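Local atomic coordinates of enolase-phosphatase E1 (Saccharomyces cerevisiae, PDB entry 2G80), a protein that probably catalyses the enolization and then the dephosphorylation of 2,3-diketo-5-methylthiopentyl-1-phosphate to an acireductone in the methionine salvage pathway. Residues Asp70-Ile82 against Lys101-Trp113. Sequence-based numbering, arbitrary orientation.
Sequences DSPVSNILSQFHI and KDPILKQLQGYVW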
ATOM      1  N   ASP A  70       0.140 -27.858 -13.974  1.00 66.38           N
ATOM      2  CA  ASP A  70      -0.651 -26.983 -14.856  1.00 66.53           C
ATOM      3  C   ASP A  70      -1.431 -25.796 -14.255  1.00 66.50           C
ATOM      4  O   ASP A  70      -2.153 -25.120 -14.991  1.00 67.59           O
ATOM      5  N   SER A  71      -1.267 -25.523 -12.956  1.00 64.87           N
ATOM      6  CA  SER A  71      -2.017 -24.439 -12.266  1.00 63.19           C
ATOM      7  C   SER A  71      -1.528 -23.001 -12.592  1.00 61.58           C
ATOM      8  O   SER A  71      -0.387 -22.814 -13.028  1.00 61.07           O
ATOM      9  CB  SER A  71      -1.929 -24.613 -10.733  1.00 61.87           C
ATOM     10  OG  SER A  71      -2.160 -25.942 -10.317  1.00 65.61           O
ATOM     11  N   PRO A  72      -2.396 -21.978 -12.409  1.00 60.84           N
ATOM     12  CA  PRO A  72      -1.914 -20.573 -12.474  1.00 58.51           C
ATOM     13  C   PRO A  72      -0.881 -20.243 -11.363  1.00 54.97           C
ATOM     14  O   PRO A  72       0.043 -19.467 -11.617  1.00 55.20           O
ATOM     15  CB  PRO A  72      -3.192 -19.739 -12.289  1.00 58.93           C
ATOM     16  CG  PRO A  72      -4.310 -20.672 -12.650  1.00 62.06           C
ATOM     17  CD  PRO A  72      -3.862 -22.036 -12.227  1.00 61.31           C
ATOM     18  N   VAL A  73      -1.055 -20.815 -10.159  1.00 49.04           N
ATOM     19  CA  VAL A  73      -0.074 -20.666  -9.069  1.00 46.46           C
ATOM     20  C   VAL A  73       1.248 -21.452  -9.344  1.00 43.50           C
ATOM     21  O   VAL A  73       2.306 -21.071  -8.842  1.00 43.04           O
ATOM     22  CB  VAL A  73      -0.668 -21.068  -7.676  1.00 47.38           C
ATOM     23  CG1 VAL A  73      -0.814 -22.588  -7.534  1.00 51.01           C
ATOM     24  CG2 VAL A  73       0.175 -20.532  -6.547  1.00 51.12           C
ATOM     25  N   SER A  74       1.155 -22.544 -10.107  1.00 41.41           N
ATOM     26  CA  SER A  74       2.291 -23.415 -10.480  1.00 42.13           C
ATOM     27  C   SER A  74       3.311 -22.666 -11.381  1.00 40.93           C
ATOM     28  O   SER A  74       4.526 -22.858 -11.265  1.00 40.81           O
ATOM     29  CB  SER A  74       1.741 -24.678 -11.156  1.00 41.26           C
ATOM     30  OG  SER A  74       2.744 -25.574 -11.570  1.00 49.86           O
ATOM     31  N   ASN A  75       2.790 -21.818 -12.264  1.00 39.30           N
ATOM     32  CA  ASN A  75       3.590 -20.944 -13.120  1.00 39.74           C
ATOM     33  C   ASN A  75       4.330 -19.899 -12.295  1.00 39.03           C
ATOM     34  O   ASN A  75       5.496 -19.618 -12.567  1.00 41.89           O
ATOM     35  CB  ASN A  75       2.714 -20.259 -14.166  1.00 40.70           C
ATOM     36  CG  ASN A  75       2.012 -21.266 -15.099  1.00 50.53           C
ATOM     37  OD1 ASN A  75       2.453 -22.414 -15.253  1.00 50.78           O
ATOM     38  ND2 ASN A  75       0.901 -20.837 -15.702  1.00 54.80           N
ATOM     39  N   ILE A  76       3.676 -19.366 -11.266  1.00 36.73           N
ATOM     40  CA  ILE A  76       4.327 -18.417 -10.340  1.00 37.51           C
ATOM     41  C   ILE A  76       5.425 -19.159  -9.560  1.00 35.32           C
ATOM     42  O   ILE A  76       6.558 -18.716  -9.554  1.00 34.54           O
ATOM     43  CB  ILE A  76       3.327 -17.720  -9.355  1.00 36.47           C
ATOM     44  CG1 ILE A  76       2.283 -16.903 -10.146  1.00 36.09           C
ATOM     45  CG2 ILE A  76       4.104 -16.783  -8.376  1.00 38.32           C
ATOM     46  CD1 ILE A  76       1.084 -16.465  -9.367  1.00 37.40           C
ATOM     47  N   LEU A  77       5.071 -20.299  -8.963  1.00 33.65           N
ATOM     48  CA  LEU A  77       6.002 -21.084  -8.157  1.00 31.87           C
ATOM     49  C   LEU A  77       7.256 -21.544  -8.882  1.00 29.92           C
ATOM     50  O   LEU A  77       8.321 -21.546  -8.279  1.00 30.58           O
ATOM     51  CB  LEU A  77       5.296 -22.264  -7.483  1.00 32.29           C
ATOM     52  CG  LEU A  77       4.353 -21.890  -6.333  1.00 29.55           C
ATOM     53  CD1 LEU A  77       3.566 -23.119  -5.912  1.00 35.25           C
ATOM     54  CD2 LEU A  77       5.079 -21.322  -5.118  1.00 35.54           C
ATOM     55  N   SER A  78       7.125 -21.905 -10.163  1.00 31.73           N
ATOM     56  CA  SER A  78       8.245 -22.338 -10.989  1.00 31.04           C
ATOM     57  C   SER A  78       9.299 -21.234 -11.190  1.00 29.14           C
ATOM     58  O   SER A  78      10.472 -21.550 -11.335  1.00 28.40           O
ATOM     59  CB  SER A  78       7.778 -22.874 -12.353  1.00 31.04           C
ATOM     60  OG  SER A  78       7.169 -21.816 -13.098  1.00 42.08           O
ATOM     61  N   GLN A  79       8.889 -19.962 -11.165  1.00 29.70           N
ATOM     62  CA  GLN A  79       9.826 -18.829 -11.310  1.00 32.01           C
ATOM     63  C   GLN A  79      10.769 -18.561 -10.121  1.00 33.05           C
ATOM     64  O   GLN A  79      11.572 -17.633 -10.182  1.00 34.71           O
ATOM     65  CB  GLN A  79       9.086 -17.571 -11.742  1.00 34.29           C
ATOM     66  CG  GLN A  79       8.472 -17.749 -13.141  1.00 37.11           C
ATOM     67  CD  GLN A  79       8.148 -16.433 -13.820  1.00 52.25           C
ATOM     68  OE1 GLN A  79       7.550 -15.545 -13.225  1.00 57.48           O
ATOM     69  NE2 GLN A  79       8.527 -16.316 -15.095  1.00 63.81           N
ATOM     70  N   PHE A  80      10.642 -19.328  -9.036  1.00 31.93           N
ATOM     71  CA  PHE A  80      11.642 -19.324  -7.958  1.00 30.99           C
ATOM     72  C   PHE A  80      12.838 -20.181  -8.359  1.00 28.90           C
ATOM     73  O   PHE A  80      13.921 -19.986  -7.807  1.00 27.61           O
ATOM     74  CB  PHE A  80      11.081 -19.828  -6.630  1.00 29.32           C
ATOM     75  CG  PHE A  80      10.132 -18.890  -5.985  1.00 29.07           C
ATOM     76  CD1 PHE A  80      10.610 -17.702  -5.404  1.00 32.30           C
ATOM     77  CD2 PHE A  80       8.765 -19.165  -5.936  1.00 33.10           C
ATOM     78  CE1 PHE A  80       9.744 -16.808  -4.770  1.00 29.47           C
ATOM     79  CE2 PHE A  80       7.891 -18.298  -5.308  1.00 31.09           C
ATOM     80  CZ  PHE A  80       8.382 -17.097  -4.719  1.00 30.93           C
ATOM     81  N   HIS A  81      12.632 -21.114  -9.298  1.00 28.05           N
ATOM     82  CA  HIS A  81      13.657 -22.040  -9.808  1.00 29.34           C
ATOM     83  C   HIS A  81      14.226 -23.009  -8.770  1.00 28.07           C
ATOM     84  O   HIS A  81      15.408 -23.361  -8.827  1.00 25.65           O
ATOM     85  CB  HIS A  81      14.787 -21.291 -10.589  1.00 32.93           C
ATOM     86  CG  HIS A  81      14.258 -20.402 -11.665  1.00 33.55           C
ATOM     87  ND1 HIS A  81      13.637 -20.895 -12.793  1.00 37.83           N
ATOM     88  CD2 HIS A  81      14.192 -19.055 -11.755  1.00 35.97           C
ATOM     89  CE1 HIS A  81      13.231 -19.884 -13.542  1.00 36.33           C
ATOM     90  NE2 HIS A  81      13.572 -18.758 -12.944  1.00 31.92           N
ATOM     91  N   ILE A  82      13.362 -23.450  -7.853  1.00 29.24           N
ATOM     92  CA  ILE A  82      13.681 -24.431  -6.811  1.00 30.74           C
ATOM     93  C   ILE A  82      12.667 -25.578  -6.958  1.00 32.69           C
ATOM     94  O   ILE A  82      11.476 -25.389  -6.696  1.00 33.32           O
ATOM     95  CB  ILE A  82      13.559 -23.851  -5.386  1.00 30.02           C
ATOM     96  CG1 ILE A  82      14.474 -22.643  -5.206  1.00 30.05           C
ATOM     97  CG2 ILE A  82      13.872 -24.959  -4.344  1.00 32.80           C
ATOM     98  CD1 ILE A  82      14.210 -21.864  -3.921  1.00 31.58           C
ATOM     99  N   LYS A 101      12.493  -8.096  -1.148  1.00 49.48           N
ATOM    100  CA  LYS A 101      11.658  -7.600  -2.255  1.00 50.75           C
ATOM    101  C   LYS A 101      12.010  -8.395  -3.532  1.00 50.14           C
ATOM    102  O   LYS A 101      12.861  -7.997  -4.317  1.00 53.66           O
ATOM    103  CB  LYS A 101      11.859  -6.080  -2.432  1.00 51.70           C
ATOM    104  CG  LYS A 101      11.757  -5.247  -1.124  1.00 55.96           C
ATOM    105  CD  LYS A 101      10.524  -5.613  -0.260  1.00 60.67           C
ATOM    106  CE  LYS A 101      10.319  -4.642   0.909  1.00 63.82           C
ATOM    107  NZ  LYS A 101      11.528  -4.502   1.776  1.00 57.61           N
ATOM    108  N   ASP A 102      11.387  -9.557  -3.675  1.00 49.23           N
ATOM    109  CA  ASP A 102      11.524 -10.443  -4.836  1.00 47.90           C
ATOM    110  C   ASP A 102      10.171 -10.312  -5.549  1.00 45.25           C
ATOM    111  O   ASP A 102       9.153 -10.569  -4.913  1.00 42.47           O
ATOM    112  CB  ASP A 102      11.821 -11.889  -4.356  1.00 47.44           C
ATOM    113  CG  ASP A 102      11.821 -12.953  -5.478  1.00 48.63           C
ATOM    114  OD1 ASP A 102      11.511 -12.677  -6.658  1.00 50.30           O
ATOM    115  OD2 ASP A 102      12.101 -14.132  -5.144  1.00 54.41           O
ATOM    116  N   PRO A 103      10.155  -9.939  -6.861  1.00 42.56           N
ATOM    117  CA  PRO A 103       8.878  -9.816  -7.592  1.00 41.55           C
ATOM    118  C   PRO A 103       8.067 -11.122  -7.743  1.00 39.59           C
ATOM    119  O   PRO A 103       6.854 -11.063  -7.926  1.00 41.41           O
ATOM    120  CB  PRO A 103       9.312  -9.311  -8.992  1.00 40.72           C
ATOM    121  CG  PRO A 103      10.671  -9.765  -9.142  1.00 44.55           C
ATOM    122  CD  PRO A 103      11.290  -9.645  -7.759  1.00 43.36           C
ATOM    123  N   ILE A 104       8.724 -12.272  -7.690  1.00 35.01           N
ATOM    124  CA  ILE A 104       8.033 -13.553  -7.790  1.00 36.54           C
ATOM    125  C   ILE A 104       7.275 -13.782  -6.477  1.00 35.68           C
ATOM    126  O   ILE A 104       6.174 -14.334  -6.509  1.00 37.22           O
ATOM    127  CB  ILE A 104       8.988 -14.744  -8.156  1.00 36.15           C
ATOM    128  CG1 ILE A 104       9.809 -14.414  -9.419  1.00 37.00           C
ATOM    129  CG2 ILE A 104       8.171 -16.050  -8.311  1.00 36.48           C
ATOM    130  CD1 ILE A 104       8.961 -14.009 -10.672  1.00 40.65           C
ATOM    131  N   LEU A 105       7.866 -13.362  -5.346  1.00 35.53           N
ATOM    132  CA  LEU A 105       7.199 -13.387  -4.037  1.00 35.96           C
ATOM    133  C   LEU A 105       5.943 -12.503  -4.051  1.00 37.88           C
ATOM    134  O   LEU A 105       4.885 -12.950  -3.627  1.00 39.43           O
ATOM    135  CB  LEU A 105       8.127 -12.908  -2.907  1.00 36.45           C
ATOM    136  CG  LEU A 105       7.528 -12.899  -1.478  1.00 36.27           C
ATOM    137  CD1 LEU A 105       7.136 -14.300  -1.085  1.00 36.95           C
ATOM    138  CD2 LEU A 105       8.496 -12.304  -0.447  1.00 35.83           C
ATOM    139  N   LYS A 106       6.082 -11.265  -4.538  1.00 38.98           N
ATOM    140  CA  LYS A 106       4.972 -10.310  -4.630  1.00 40.54           C
ATOM    141  C   LYS A 106       3.809 -10.805  -5.463  1.00 40.17           C
ATOM    142  O   LYS A 106       2.648 -10.547  -5.110  1.00 43.02           O
ATOM    143  CB  LYS A 106       5.425  -8.928  -5.124  1.00 41.74           C
ATOM    144  CG  LYS A 106       6.562  -8.249  -4.306  1.00 47.02           C
ATOM    145  CD  LYS A 106       6.409  -8.477  -2.807  1.00 55.41           C
ATOM    146  CE  LYS A 106       7.388  -7.730  -1.919  1.00 59.20           C
ATOM    147  NZ  LYS A 106       7.001  -8.057  -0.485  1.00 59.22           N
ATOM    148  N   GLN A 107       4.109 -11.511  -6.548  1.00 39.25           N
ATOM    149  CA  GLN A 107       3.067 -12.140  -7.348  1.00 37.51           C
ATOM    150  C   GLN A 107       2.397 -13.259  -6.569  1.00 35.49           C
ATOM    151  O   GLN A 107       1.180 -13.375  -6.593  1.00 35.24           O
ATOM    152  CB  GLN A 107       3.623 -12.716  -8.633  1.00 37.62           C
ATOM    153  CG  GLN A 107       4.058 -11.657  -9.617  1.00 40.45           C
ATOM    154  CD  GLN A 107       4.774 -12.263 -10.770  1.00 44.83           C
ATOM    155  OE1 GLN A 107       4.320 -13.264 -11.331  1.00 46.33           O
ATOM    156  NE2 GLN A 107       5.917 -11.688 -11.125  1.00 49.66           N
ATOM    157  N   LEU A 108       3.193 -14.095  -5.909  1.00 32.32           N
ATOM    158  CA  LEU A 108       2.611 -15.182  -5.119  1.00 33.40           C
ATOM    159  C   LEU A 108       1.712 -14.621  -4.004  1.00 33.29           C
ATOM    160  O   LEU A 108       0.616 -15.155  -3.790  1.00 31.09           O
ATOM    161  CB  LEU A 108       3.683 -16.093  -4.551  1.00 32.78           C
ATOM    162  CG  LEU A 108       3.201 -17.364  -3.866  1.00 33.25           C
ATOM    163  CD1 LEU A 108       2.426 -18.255  -4.851  1.00 39.42           C
ATOM    164  CD2 LEU A 108       4.400 -18.068  -3.258  1.00 32.44           C
ATOM    165  N   GLN A 109       2.204 -13.569  -3.339  1.00 31.73           N
ATOM    166  CA  GLN A 109       1.446 -12.795  -2.346  1.00 35.14           C
ATOM    167  C   GLN A 109       0.151 -12.211  -2.898  1.00 36.15           C
ATOM    168  O   GLN A 109      -0.867 -12.283  -2.242  1.00 35.52           O
ATOM    169  CB  GLN A 109       2.300 -11.663  -1.779  1.00 34.86           C
ATOM    170  CG  GLN A 109       3.329 -12.202  -0.827  1.00 36.88           C
ATOM    171  CD  GLN A 109       4.283 -11.179  -0.275  1.00 40.53           C
ATOM    172  OE1 GLN A 109       4.552 -10.144  -0.887  1.00 38.90           O
ATOM    173  NE2 GLN A 109       4.843 -11.498   0.894  1.00 38.25           N
ATOM    174  N   GLY A 110       0.221 -11.639  -4.101  1.00 38.72           N
ATOM    175  CA  GLY A 110      -0.919 -11.092  -4.801  1.00 37.99           C
ATOM    176  C   GLY A 110      -1.991 -12.140  -5.011  1.00 41.17           C
ATOM    177  O   GLY A 110      -3.158 -11.891  -4.717  1.00 41.18           O
ATOM    178  N   TYR A 111      -1.579 -13.308  -5.512  1.00 38.77           N
ATOM    179  CA  TYR A 111      -2.474 -14.422  -5.763  1.00 38.00           C
ATOM    180  C   TYR A 111      -3.194 -14.886  -4.471  1.00 36.43           C
ATOM    181  O   TYR A 111      -4.407 -15.063  -4.455  1.00 35.63           O
ATOM    182  CB  TYR A 111      -1.669 -15.586  -6.375  1.00 39.71           C
ATOM    183  CG  TYR A 111      -2.467 -16.824  -6.634  1.00 38.82           C
ATOM    184  CD1 TYR A 111      -3.133 -17.009  -7.867  1.00 39.78           C
ATOM    185  CD2 TYR A 111      -2.573 -17.814  -5.662  1.00 37.62           C
ATOM    186  CE1 TYR A 111      -3.889 -18.145  -8.106  1.00 41.14           C
ATOM    187  CE2 TYR A 111      -3.342 -18.973  -5.894  1.00 44.51           C
ATOM    188  CZ  TYR A 111      -3.992 -19.128  -7.119  1.00 37.93           C
ATOM    189  OH  TYR A 111      -4.724 -20.263  -7.365  1.00 42.35           O
ATOM    190  N   VAL A 112      -2.422 -15.093  -3.412  1.00 33.25           N
ATOM    191  CA  VAL A 112      -2.960 -15.556  -2.109  1.00 35.85           C
ATOM    192  C   VAL A 112      -3.877 -14.482  -1.458  1.00 33.70           C
ATOM    193  O   VAL A 112      -4.972 -14.806  -0.961  1.00 34.80           O
ATOM    194  CB  VAL A 112      -1.801 -15.993  -1.156  1.00 34.69           C
ATOM    195  CG1 VAL A 112      -2.294 -16.340   0.244  1.00 42.60           C
ATOM    196  CG2 VAL A 112      -1.054 -17.197  -1.744  1.00 40.53           C
ATOM    197  N   TRP A 113      -3.420 -13.235  -1.472  1.00 32.35           N
ATOM    198  CA  TRP A 113      -4.175 -12.113  -0.920  1.00 34.12           C
ATOM    199  C   TRP A 113      -5.443 -11.870  -1.698  1.00 34.75           C
ATOM    200  O   TRP A 113      -6.483 -11.670  -1.076  1.00 35.75           O
ATOM    201  CB  TRP A 113      -3.347 -10.825  -0.794  1.00 34.17           C
ATOM    202  CG  TRP A 113      -2.229 -10.894   0.178  1.00 36.57           C
ATOM    203  CD1 TRP A 113      -2.167 -11.668   1.310  1.00 38.10           C
ATOM    204  CD2 TRP A 113      -1.026 -10.100   0.177  1.00 33.49           C
ATOM    205  NE1 TRP A 113      -1.011 -11.429   1.985  1.00 33.95           N
ATOM    206  CE2 TRP A 113      -0.289 -10.463   1.327  1.00 30.56           C
ATOM    207  CE3 TRP A 113      -0.529  -9.095  -0.652  1.00 36.55           C
ATOM    208  CZ2 TRP A 113       0.958  -9.890   1.643  1.00 38.88           C
ATOM    209  CZ3 TRP A 113       0.713  -8.501  -0.333  1.00 38.90           C
ATOM    210  CH2 TRP A 113       1.440  -8.911   0.807  1.00 38.22           C
TER
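Ile-76 and Leu-108 face each other where helices 72-78 and 103-113 run nearly antiparallel, their axes 159° apart and 9.5 Å from each other at closest approach. Ile-76 is a knob in the hole formed by Ile-104, Gln-107, Leu-108 and Tyr-111, its CG2 lying 3.8 Å from Leu-108 N on the partner backbone. Leu-108 answers with two methyls, its CG trans to the backbone N (chi1 -172°). From there Leu-108 CD1 reaches Val-73 CG2 at 3.6 Å, while Leu-108 CD2 meets Leu-77 CD2. Near the start of helix 72-78, Val-73 CB sits over one face of the Tyr-111 ring, off centre, 3.8 Å from Tyr-111 CE2, a CH-pi contact. At the other end, Ile-104 CG2 stands over the middle of the Phe-80 ring, 3.7 Å from its centroid. Leu-108 CD2 and Asp-102 OD2 both meet that ring at its edge, the carboxylate turned 83° from the ring plane with OD2 3.6 Å from Phe-80 CE1. Asp-102, the N-cap of helix 103-113, accepts from Ile-104 N at its OD1 (3.0 Å), approached from above the carboxylate plane. An alanine at Phe-80 would probably leave Ile-104 CG2 without its aromatic face and open a gap beside Leu-108 CD2. The pair belongs to the helical insert between strands 33-36 and 140-143, consistent with the cap domain of HAD phosphatases; helix 85-97 packs against Phe-80 through Leu-88, while helix 46-65 meets Gln-109, Val-112 and Trp-113.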